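Local coordinates for protein phosphoribosylaminoimidazole-succinocarboxamide synthase (Saccharomyces cerevisiae, PDB 2CNQ) that catalyses the ATP-dependent joining of aspartate to the carboxylate of CAIR, forming SAICAR in de novo purine biosynthesis, at residues 39-52 with 275-289. Sequence-based numbering, arbitrary orientation. Where two conformers were deposited one is given.
Sequences ISAYDVIMENSIPE and VNGVKMPQDIVDRTR. With ADP (adenosine-5'-diphosphate), chain F; SO4 (sulfate ion), chain J.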
ATOM      1  N   ILE A  39       0.575  12.043   4.124  1.00  6.40           N
ATOM      2  CA  ILE A  39       1.054  10.844   4.770  1.00  6.43           C
ATOM      3  C   ILE A  39       0.350  10.736   6.074  1.00  6.93           C
ATOM      4  O   ILE A  39       0.053  11.721   6.714  1.00  7.20           O
ATOM      5  CB  ILE A  39       2.561  10.857   4.916  1.00  7.09           C
ATOM      6  CG1 ILE A  39       3.084   9.531   5.446  1.00  7.81           C
ATOM      7  CG2 ILE A  39       3.033  12.009   5.758  1.00  7.94           C
ATOM      8  CD1 ILE A  39       4.568   9.383   5.300  1.00  7.82           C
ATOM      9  N   SER A  40       0.065   9.527   6.458  1.00  7.39           N
ATOM     10  CA  SER A  40      -0.667   9.259   7.660  1.00  7.30           C
ATOM     11  C   SER A  40       0.035   8.199   8.421  1.00  7.33           C
ATOM     12  O   SER A  40       0.804   7.433   7.900  1.00  8.63           O
ATOM     13  CB  SER A  40      -2.043   8.789   7.285  1.00  8.62           C
ATOM     14  OG  SER A  40      -1.990   7.600   6.537  1.00 12.37           O
ATOM     15  N   ALA A  41      -0.243   8.147   9.699  1.00  6.87           N
ATOM     16  CA  ALA A  41       0.260   7.067  10.514  1.00  7.32           C
ATOM     17  C   ALA A  41      -0.737   6.900  11.599  1.00  8.19           C
ATOM     18  O   ALA A  41      -1.296   7.866  12.090  1.00  8.12           O
ATOM     19  CB  ALA A  41       1.589   7.396  11.067  1.00  8.67           C
ATOM     20  N   TYR A  42      -0.973   5.668  11.976  1.00  8.52           N
ATOM     21  CA  TYR A  42      -1.954   5.378  12.984  1.00  9.98           C
ATOM     22  C   TYR A  42      -3.271   6.033  12.644  1.00  9.94           C
ATOM     23  O   TYR A  42      -3.987   6.488  13.521  1.00 11.76           O
ATOM     24  CB  TYR A  42      -1.459   5.749  14.360  1.00 10.62           C
ATOM     25  CG  TYR A  42      -0.133   5.139  14.664  1.00  9.96           C
ATOM     26  CD1 TYR A  42       0.000   3.810  14.880  1.00 10.70           C
ATOM     27  CD2 TYR A  42       0.987   5.919  14.732  1.00  9.65           C
ATOM     28  CE1 TYR A  42       1.220   3.269  15.184  1.00 11.35           C
ATOM     29  CE2 TYR A  42       2.194   5.420  15.029  1.00 10.54           C
ATOM     30  CZ  TYR A  42       2.321   4.096  15.249  1.00 10.37           C
ATOM     31  OH  TYR A  42       3.553   3.605  15.573  1.00 11.45           O
ATOM     32  N   ASP A  43      -3.606   6.037  11.367  1.00  9.65           N
ATOM     33  CA  ASP A  43      -4.885   6.526  10.886  1.00  9.74           C
ATOM     34  C   ASP A  43      -5.078   7.997  11.052  1.00  9.42           C
ATOM     35  O   ASP A  43      -6.186   8.459  10.953  1.00 11.14           O
ATOM     36  CB  ASP A  43      -6.049   5.748  11.439  1.00 11.07           C
ATOM     37  CG  ASP A  43      -6.098   4.382  10.894  1.00 12.04           C
ATOM     38  OD1 ASP A  43      -6.263   3.461  11.682  1.00 16.34           O
ATOM     39  OD2 ASP A  43      -5.961   4.208   9.673  1.00 15.31           O
ATOM     40  N   VAL A  44      -4.002   8.748  11.224  1.00  8.41           N
ATOM     41  CA  VAL A  44      -4.106  10.174  11.260  1.00  8.22           C
ATOM     42  C   VAL A  44      -3.160  10.752  10.256  1.00  7.59           C
ATOM     43  O   VAL A  44      -2.018  10.352  10.152  1.00  7.86           O
ATOM     44  CB  VAL A  44      -3.661  10.600  12.653  0.61  9.18           C
ATOM     45  CG1 VAL A  44      -3.700  12.061  12.758  0.61  9.24           C
ATOM     46  CG2 VAL A  44      -4.536   9.920  13.710  0.61 10.07           C
ATOM     47  N   ILE A  45      -3.631  11.725   9.516  1.00  7.63           N
ATOM     48  CA  ILE A  45      -2.863  12.363   8.501  1.00  7.39           C
ATOM     49  C   ILE A  45      -1.976  13.375   9.149  1.00  7.12           C
ATOM     50  O   ILE A  45      -2.384  14.125  10.001  1.00  8.12           O
ATOM     51  CB  ILE A  45      -3.788  13.020   7.498  1.00  8.01           C
ATOM     52  CG1 ILE A  45      -4.692  11.978   6.857  1.00  9.12           C
ATOM     53  CG2 ILE A  45      -3.010  13.718   6.436  1.00  9.38           C
ATOM     54  CD1 ILE A  45      -5.805  12.562   6.071  1.00  9.73           C
ATOM     55  N   MET A  46      -0.736  13.429   8.729  1.00  7.21           N
ATOM     56  CA  MET A  46       0.158  14.444   9.208  1.00  7.49           C
ATOM     57  C   MET A  46      -0.272  15.773   8.670  1.00  7.86           C
ATOM     58  O   MET A  46      -0.917  15.883   7.653  1.00  8.14           O
ATOM     59  CB  MET A  46       1.567  14.181   8.737  1.00  7.52           C
ATOM     60  CG  MET A  46       2.162  12.876   9.222  1.00  7.16           C
ATOM     61  SD  MET A  46       2.306  12.714  10.976  1.00  7.89           S
ATOM     62  CE  MET A  46       0.912  11.696  11.331  1.00  8.26           C
ATOM     63  N   GLU A  47       0.149  16.824   9.332  1.00  8.11           N
ATOM     64  CA  GLU A  47      -0.171  18.154   8.863  1.00  8.60           C
ATOM     65  C   GLU A  47       0.474  18.439   7.551  1.00  8.56           C
ATOM     66  O   GLU A  47      -0.125  19.037   6.691  1.00 10.19           O
ATOM     67  CB  GLU A  47       0.310  19.190   9.846  1.00  9.39           C
ATOM     68  CG  GLU A  47       0.008  20.564   9.478  0.69 11.67           C
ATOM     69  CD  GLU A  47      -1.470  20.759   9.337  0.69 13.42           C
ATOM     70  OE1 GLU A  47      -2.245  20.086  10.042  0.69 13.87           O
ATOM     71  OE2 GLU A  47      -1.862  21.610   8.523  0.69 18.84           O
ATOM     72  N   ASN A  48       1.720  18.049   7.422  1.00  8.71           N
ATOM     73  CA  ASN A  48       2.477  18.326   6.264  1.00  8.66           C
ATOM     74  C   ASN A  48       2.673  17.093   5.434  1.00  8.41           C
ATOM     75  O   ASN A  48       2.420  15.981   5.829  1.00  8.56           O
ATOM     76  CB  ASN A  48       3.782  19.011   6.616  1.00  9.68           C
ATOM     77  CG  ASN A  48       4.615  18.292   7.628  1.00  9.25           C
ATOM     78  OD1 ASN A  48       4.146  17.515   8.438  1.00  9.13           O
ATOM     79  ND2 ASN A  48       5.897  18.617   7.618  1.00 10.14           N
ATOM     80  N   SER A  49       3.078  17.331   4.223  1.00  8.88           N
ATOM     81  CA  SER A  49       3.163  16.327   3.216  1.00  8.45           C
ATOM     82  C   SER A  49       4.603  15.906   2.986  1.00  8.10           C
ATOM     83  O   SER A  49       5.550  16.502   3.482  1.00  9.62           O
ATOM     84  CB  SER A  49       2.521  16.923   1.959  1.00 10.36           C
ATOM     85  OG  SER A  49       1.060  16.857   2.017  0.63  9.10           O
ATOM     86  N   ILE A  50       4.735  14.840   2.234  1.00  7.34           N
ATOM     87  CA  ILE A  50       6.025  14.371   1.770  1.00  7.65           C
ATOM     88  C   ILE A  50       6.039  14.665   0.289  1.00  7.13           C
ATOM     89  O   ILE A  50       5.343  14.014  -0.458  1.00  6.47           O
ATOM     90  CB  ILE A  50       6.192  12.887   2.015  1.00  7.34           C
ATOM     91  CG1 ILE A  50       6.015  12.463   3.470  1.00  8.38           C
ATOM     92  CG2 ILE A  50       7.530  12.438   1.492  1.00  9.02           C
ATOM     93  CD1 ILE A  50       6.963  13.018   4.451  1.00  9.31           C
ATOM     94  N   PRO A  51       6.786  15.648  -0.162  1.00  7.53           N
ATOM     95  CA  PRO A  51       6.685  16.020  -1.554  1.00  7.70           C
ATOM     96  C   PRO A  51       6.921  14.858  -2.460  1.00  6.74           C
ATOM     97  O   PRO A  51       7.889  14.119  -2.320  1.00  6.85           O
ATOM     98  CB  PRO A  51       7.755  17.088  -1.730  1.00  8.66           C
ATOM     99  CG  PRO A  51       7.830  17.691  -0.378  1.00  9.81           C
ATOM    100  CD  PRO A  51       7.627  16.573   0.590  1.00  8.56           C
ATOM    101  N   GLU A  52       6.029  14.714  -3.404  1.00  6.44           N
ATOM    102  CA  GLU A  52       6.087  13.684  -4.425  1.00  6.46           C
ATOM    103  C   GLU A  52       5.922  12.284  -3.938  1.00  5.68           C
ATOM    104  O   GLU A  52       6.012  11.370  -4.701  1.00  5.74           O
ATOM    105  CB  GLU A  52       7.310  13.814  -5.313  0.83  6.57           C
ATOM    106  CG  GLU A  52       7.328  15.118  -6.080  0.83  8.24           C
ATOM    107  CD  GLU A  52       7.829  16.277  -5.259  0.83  9.20           C
ATOM    108  OE1 GLU A  52       8.911  16.127  -4.667  0.83 10.65           O
ATOM    109  OE2 GLU A  52       7.190  17.345  -5.226  0.83 11.01           O
ATOM    110  N   VAL A 275      -1.965  11.837  17.119  1.00  7.78           N
ATOM    111  CA  VAL A 275      -2.227  13.252  17.225  1.00  7.72           C
ATOM    112  C   VAL A 275      -2.472  13.817  15.848  1.00  7.61           C
ATOM    113  O   VAL A 275      -1.745  13.531  14.930  1.00  8.09           O
ATOM    114  CB  VAL A 275      -1.058  13.951  17.878  1.00  7.82           C
ATOM    115  CG1 VAL A 275      -1.332  15.432  17.992  1.00  8.55           C
ATOM    116  CG2 VAL A 275      -0.784  13.387  19.256  1.00  8.95           C
ATOM    117  N   ASN A 276      -3.516  14.608  15.706  1.00  7.84           N
ATOM    118  CA  ASN A 276      -3.806  15.291  14.473  1.00  8.06           C
ATOM    119  C   ASN A 276      -2.975  16.514  14.328  1.00  7.58           C
ATOM    120  O   ASN A 276      -2.530  17.103  15.282  1.00  7.73           O
ATOM    121  CB  ASN A 276      -5.273  15.657  14.431  1.00  8.45           C
ATOM    122  CG  ASN A 276      -6.149  14.448  14.287  1.00  9.79           C
ATOM    123  OD1 ASN A 276      -6.494  13.785  15.244  1.00 14.39           O
ATOM    124  ND2 ASN A 276      -6.431  14.091  13.072  1.00 14.10           N
ATOM    125  N   GLY A 277      -2.802  16.922  13.098  1.00  8.28           N
ATOM    126  CA  GLY A 277      -2.104  18.131  12.813  1.00  8.69           C
ATOM    127  C   GLY A 277      -0.642  18.079  13.169  1.00  8.38           C
ATOM    128  O   GLY A 277      -0.070  19.119  13.422  1.00  9.48           O
ATOM    129  N   VAL A 278      -0.008  16.916  13.164  1.00  7.85           N
ATOM    130  CA  VAL A 278       1.382  16.847  13.516  1.00  7.82           C
ATOM    131  C   VAL A 278       2.205  17.336  12.363  1.00  8.49           C
ATOM    132  O   VAL A 278       2.086  16.868  11.248  1.00  8.90           O
ATOM    133  CB  VAL A 278       1.793  15.447  13.893  1.00  7.76           C
ATOM    134  CG1 VAL A 278       3.279  15.309  13.993  1.00  9.02           C
ATOM    135  CG2 VAL A 278       1.142  15.087  15.199  1.00  9.11           C
ATOM    136  N   LYS A 279       3.080  18.251  12.666  1.00  9.83           N
ATOM    137  CA  LYS A 279       4.012  18.744  11.706  1.00 11.19           C
ATOM    138  C   LYS A 279       5.261  17.940  11.836  1.00 11.09           C
ATOM    139  O   LYS A 279       5.966  18.016  12.837  1.00 13.32           O
ATOM    140  CB  LYS A 279       4.297  20.208  11.951  1.00 14.02           C
ATOM    141  CG  LYS A 279       5.190  20.796  10.853  0.70 14.26           C
ATOM    142  CD  LYS A 279       4.622  22.051  10.156  0.50 17.08           C
ATOM    143  CE  LYS A 279       5.303  22.324   8.808  0.50 17.48           C
ATOM    144  NZ  LYS A 279       6.727  22.600   8.985  0.50 20.30           N
ATOM    145  N   MET A 280       5.527  17.118  10.852  1.00  9.09           N
ATOM    146  CA  MET A 280       6.769  16.412  10.844  1.00  8.69           C
ATOM    147  C   MET A 280       7.852  17.425  10.675  1.00  9.08           C
ATOM    148  O   MET A 280       7.796  18.216   9.755  1.00  9.46           O
ATOM    149  CB  MET A 280       6.827  15.486   9.665  1.00  8.24           C
ATOM    150  CG  MET A 280       5.836  14.372   9.713  1.00  8.76           C
ATOM    151  SD  MET A 280       5.831  13.449   8.204  1.00  8.11           S
ATOM    152  CE  MET A 280       5.057  14.637   7.137  1.00  8.17           C
ATOM    153  N   PRO A 281       8.868  17.384  11.510  1.00  9.86           N
ATOM    154  CA  PRO A 281       9.997  18.228  11.265  1.00 10.34           C
ATOM    155  C   PRO A 281      10.563  17.931   9.916  1.00  9.47           C
ATOM    156  O   PRO A 281      10.442  16.831   9.396  1.00  8.76           O
ATOM    157  CB  PRO A 281      10.972  17.816  12.360  1.00 11.43           C
ATOM    158  CG  PRO A 281      10.082  17.320  13.449  1.00 12.16           C
ATOM    159  CD  PRO A 281       9.007  16.592  12.727  1.00 10.05           C
ATOM    160  N   GLN A 282      11.240  18.905   9.367  1.00  9.49           N
ATOM    161  CA  GLN A 282      11.786  18.723   8.053  1.00  9.23           C
ATOM    162  C   GLN A 282      12.677  17.516   7.987  1.00  8.80           C
ATOM    163  O   GLN A 282      12.693  16.830   6.995  1.00  8.84           O
ATOM    164  CB  GLN A 282      12.570  19.953   7.659  0.55  9.69           C
ATOM    165  CG  GLN A 282      13.020  19.951   6.234  0.55  9.34           C
ATOM    166  CD  GLN A 282      11.865  20.122   5.288  0.55  8.93           C
ATOM    167  OE1 GLN A 282      11.151  21.132   5.341  0.55  9.59           O
ATOM    168  NE2 GLN A 282      11.645  19.135   4.433  0.55  9.00           N
ATOM    169  N   ASP A 283      13.436  17.256   9.026  1.00  9.86           N
ATOM    170  CA  ASP A 283      14.303  16.113   9.037  1.00 10.66           C
ATOM    171  C   ASP A 283      13.528  14.835   8.857  1.00  9.90           C
ATOM    172  O   ASP A 283      13.982  13.920   8.196  1.00  9.51           O
ATOM    173  CB  ASP A 283      14.981  16.089  10.402  1.00 13.52           C
ATOM    174  CG  ASP A 283      15.893  14.976  10.566  1.00 14.50           C
ATOM    175  OD1 ASP A 283      16.827  14.922   9.770  1.00 16.30           O
ATOM    176  OD2 ASP A 283      15.684  14.161  11.481  1.00 18.50           O
ATOM    177  N   ILE A 284      12.360  14.767   9.467  1.00  8.79           N
ATOM    178  CA  ILE A 284      11.545  13.590   9.377  1.00  8.21           C
ATOM    179  C   ILE A 284      10.902  13.503   8.027  1.00  7.54           C
ATOM    180  O   ILE A 284      10.823  12.442   7.459  1.00  7.53           O
ATOM    181  CB  ILE A 284      10.529  13.605  10.498  1.00  8.57           C
ATOM    182  CG1 ILE A 284      11.237  13.588  11.853  1.00 10.34           C
ATOM    183  CG2 ILE A 284       9.572  12.461  10.380  1.00  9.44           C
ATOM    184  CD1 ILE A 284      12.228  12.468  12.043  1.00 11.53           C
ATOM    185  N   VAL A 285      10.446  14.623   7.494  1.00  7.15           N
ATOM    186  CA  VAL A 285       9.959  14.628   6.132  1.00  7.05           C
ATOM    187  C   VAL A 285      11.016  14.097   5.237  1.00  6.85           C
ATOM    188  O   VAL A 285      10.786  13.227   4.412  1.00  7.03           O
ATOM    189  CB  VAL A 285       9.592  16.047   5.706  1.00  7.37           C
ATOM    190  CG1 VAL A 285       9.287  16.092   4.239  1.00  8.35           C
ATOM    191  CG2 VAL A 285       8.445  16.563   6.505  1.00  7.89           C
ATOM    192  N   ASP A 286      12.201  14.647   5.359  1.00  7.19           N
ATOM    193  CA  ASP A 286      13.240  14.319   4.426  1.00  8.05           C
ATOM    194  C   ASP A 286      13.657  12.889   4.569  1.00  7.66           C
ATOM    195  O   ASP A 286      13.868  12.208   3.589  1.00  7.75           O
ATOM    196  CB  ASP A 286      14.420  15.223   4.650  1.00  9.02           C
ATOM    197  CG  ASP A 286      14.145  16.656   4.271  1.00 10.77           C
ATOM    198  OD1 ASP A 286      15.006  17.478   4.607  1.00 13.11           O
ATOM    199  OD2 ASP A 286      13.132  16.952   3.630  1.00 12.14           O
ATOM    200  N   ARG A 287      13.758  12.409   5.785  1.00  7.87           N
ATOM    201  CA  ARG A 287      14.197  11.050   6.015  0.50  7.41           C
ATOM    202  C   ARG A 287      13.161  10.066   5.536  1.00  7.22           C
ATOM    203  O   ARG A 287      13.477   9.033   5.001  1.00  7.67           O
ATOM    204  CB  ARG A 287      14.500  10.872   7.484  0.50  7.48           C
ATOM    205  CG  ARG A 287      15.801  11.563   7.860  0.50  6.50           C
ATOM    206  CD  ARG A 287      15.952  11.753   9.341  0.50  8.67           C
ATOM    207  NE  ARG A 287      16.158  10.487  10.005  0.50  9.24           N
ATOM    208  CZ  ARG A 287      16.140  10.344  11.324  0.50 11.12           C
ATOM    209  NH1 ARG A 287      15.918  11.386  12.117  0.50 12.70           N
ATOM    210  NH2 ARG A 287      16.330   9.151  11.852  0.50 12.41           N
ATOM    211  N   THR A 288      11.913  10.407   5.749  1.00  7.23           N
ATOM    212  CA  THR A 288      10.858   9.557   5.264  1.00  6.68           C
ATOM    213  C   THR A 288      10.896   9.501   3.762  1.00  6.45           C
ATOM    214  O   THR A 288      10.835   8.453   3.166  1.00  6.63           O
ATOM    215  CB  THR A 288       9.513  10.094   5.715  1.00  6.82           C
ATOM    216  OG1 THR A 288       9.475  10.073   7.130  1.00  7.81           O
ATOM    217  CG2 THR A 288       8.400   9.248   5.228  1.00  8.05           C
ATOM    218  N   ARG A 289      10.972  10.659   3.139  1.00  6.47           N
ATOM    219  CA  ARG A 289      10.982  10.731   1.718  1.00  6.35           C
ATOM    220  C   ARG A 289      12.121   9.899   1.174  1.00  6.15           C
ATOM    221  O   ARG A 289      11.973   9.162   0.227  1.00  6.42           O
ATOM    222  CB  ARG A 289      11.105  12.162   1.290  1.00  6.67           C
ATOM    223  CG  ARG A 289      10.848  12.358  -0.176  1.00  7.24           C
ATOM    224  CD  ARG A 289      10.942  13.809  -0.511  1.00  8.19           C
ATOM    225  NE  ARG A 289      10.595  14.091  -1.875  1.00  8.85           N
ATOM    226  CZ  ARG A 289      11.434  14.079  -2.886  1.00  9.32           C
ATOM    227  NH1 ARG A 289      12.690  13.791  -2.722  1.00  9.82           N
ATOM    228  NH2 ARG A 289      10.984  14.373  -4.083  1.00 10.95           N
TER
HETATM  229  PB  ADP F1311      -2.639   4.873   8.135  0.30 15.89           P
HETATM  230  O1B ADP F1311      -3.504   6.088   8.088  0.30 13.51           O
HETATM  231  O2B ADP F1311      -3.390   3.575   8.009  0.30 17.96           O
HETATM  232  O3B ADP F1311      -1.458   5.029   7.204  0.20 17.22           O
HETATM  233  PA  ADP F1311      -1.073   3.431   9.583  0.60 10.28           P
HETATM  234  O1A ADP F1311       0.001   3.409  10.601  0.60  6.79           O
HETATM  235  O2A ADP F1311      -0.439   3.113   8.278  0.60  8.52           O
HETATM  236  O3A ADP F1311      -1.989   4.713   9.595  0.60 12.19           O
HETATM  237  O5' ADP F1311      -2.141   2.311   9.819  0.60 12.06           O
HETATM  238  C5' ADP F1311      -1.803   0.978   9.502  0.60 12.89           C
HETATM  239  C4' ADP F1311      -2.829  -0.036   9.963  0.60 14.88           C
HETATM  240  O4' ADP F1311      -2.826  -0.024  11.387  0.60 15.02           O
HETATM  241  C3' ADP F1311      -4.204   0.348   9.479  0.60 13.76           C
HETATM  242  O3' ADP F1311      -4.971  -0.820   9.254  0.60 15.02           O
HETATM  243  C2' ADP F1311      -4.728   1.121  10.647  0.60 14.04           C
HETATM  244  O2' ADP F1311      -6.129   1.051  10.712  0.60 12.17           O
HETATM  245  C1' ADP F1311      -4.108   0.395  11.818  0.60 14.03           C
HETATM  246  N9  ADP F1311      -3.919   1.253  12.982  0.60 14.11           N
HETATM  247  C8  ADP F1311      -3.543   2.519  12.931  0.60 13.69           C
HETATM  248  N7  ADP F1311      -3.469   3.045  14.160  0.60 15.22           N
HETATM  249  C5  ADP F1311      -3.787   2.082  15.010  0.60 14.79           C
HETATM  250  C6  ADP F1311      -3.865   2.047  16.454  0.60 15.37           C
HETATM  251  N6  ADP F1311      -3.582   3.173  17.152  0.60 16.26           N
HETATM  252  N1  ADP F1311      -4.237   0.873  16.996  0.60 16.08           N
HETATM  253  C2  ADP F1311      -4.523  -0.231  16.243  0.60 15.85           C
HETATM  254  N3  ADP F1311      -4.456  -0.253  14.892  0.60 15.93           N
HETATM  255  C4  ADP F1311      -4.093   0.878  14.242  0.60 14.27           C
HETATM  256  S   SO4 J1315      14.372  14.670  -5.688  0.50 14.61           S
HETATM  257  O1  SO4 J1315      14.613  16.030  -5.210  0.50 17.91           O
HETATM  258  O2  SO4 J1315      15.122  14.436  -6.913  0.50 17.16           O
HETATM  259  O3  SO4 J1315      14.715  13.733  -4.637  0.50 14.07           O
HETATM  260  O4  SO4 J1315      12.961  14.510  -6.017  0.50 16.15           O
HETATM  261  O   HOH W   1      -1.056  14.451  12.400  1.00  8.28           O
HETATM  262  O   HOH W   2      -4.290  15.607  11.116  1.00 16.43           O
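Arg289 NH2 is shared by two acceptors: Glu52 OE1, in one of that residue's two conformers, at 2.8 Å, and O4 of a sulfate probably taken from the crystallisation liquor. The carboxylate offers its anti lone pair, completing a salt bridge. On the same guanidinium, NE gives a 2.7 Å hydrogen bond to Pro51 O, which lies close to the guanidinium plane. The arginine reaches this far because its chain is extended from CG to NE, with CB 3.6 Å from Ile50 CG2. With an alanine here, Pro51 O would probably lose this donor and Glu52, in this conformer, its positive mate.

Further along, the Asn48 amide pairs with both the N-H and the C=O of Met280: OD1 accepts from Met280 N (2.8 Å), and ND2 donates to Met280 O (2.9 Å) in the carbonyl plane, on a lone pair. Bent at chi3 (-72°), the Met280 chain brings CE to 3.6 Å from Ile39 CG2, while the Ile50 side chain crosses that of Met280 at about a right angle. Glu47 N bonds to Val278 O from above its carbonyl plane. Beyond it, two waters donate to Ile45 O and accept from Gly277 N and Val278 N, linking strand 44-45 to the loop 275-278. The loop 275-280 thus lies along the second strand of a beta-hairpin and the chain leaving it, and helix 282-300 packs mainly on that exit, residues 48-52; the hairpin's type I' turn, Ala41 to Val44, binds an ADP through Tyr42 N and Asp43 N.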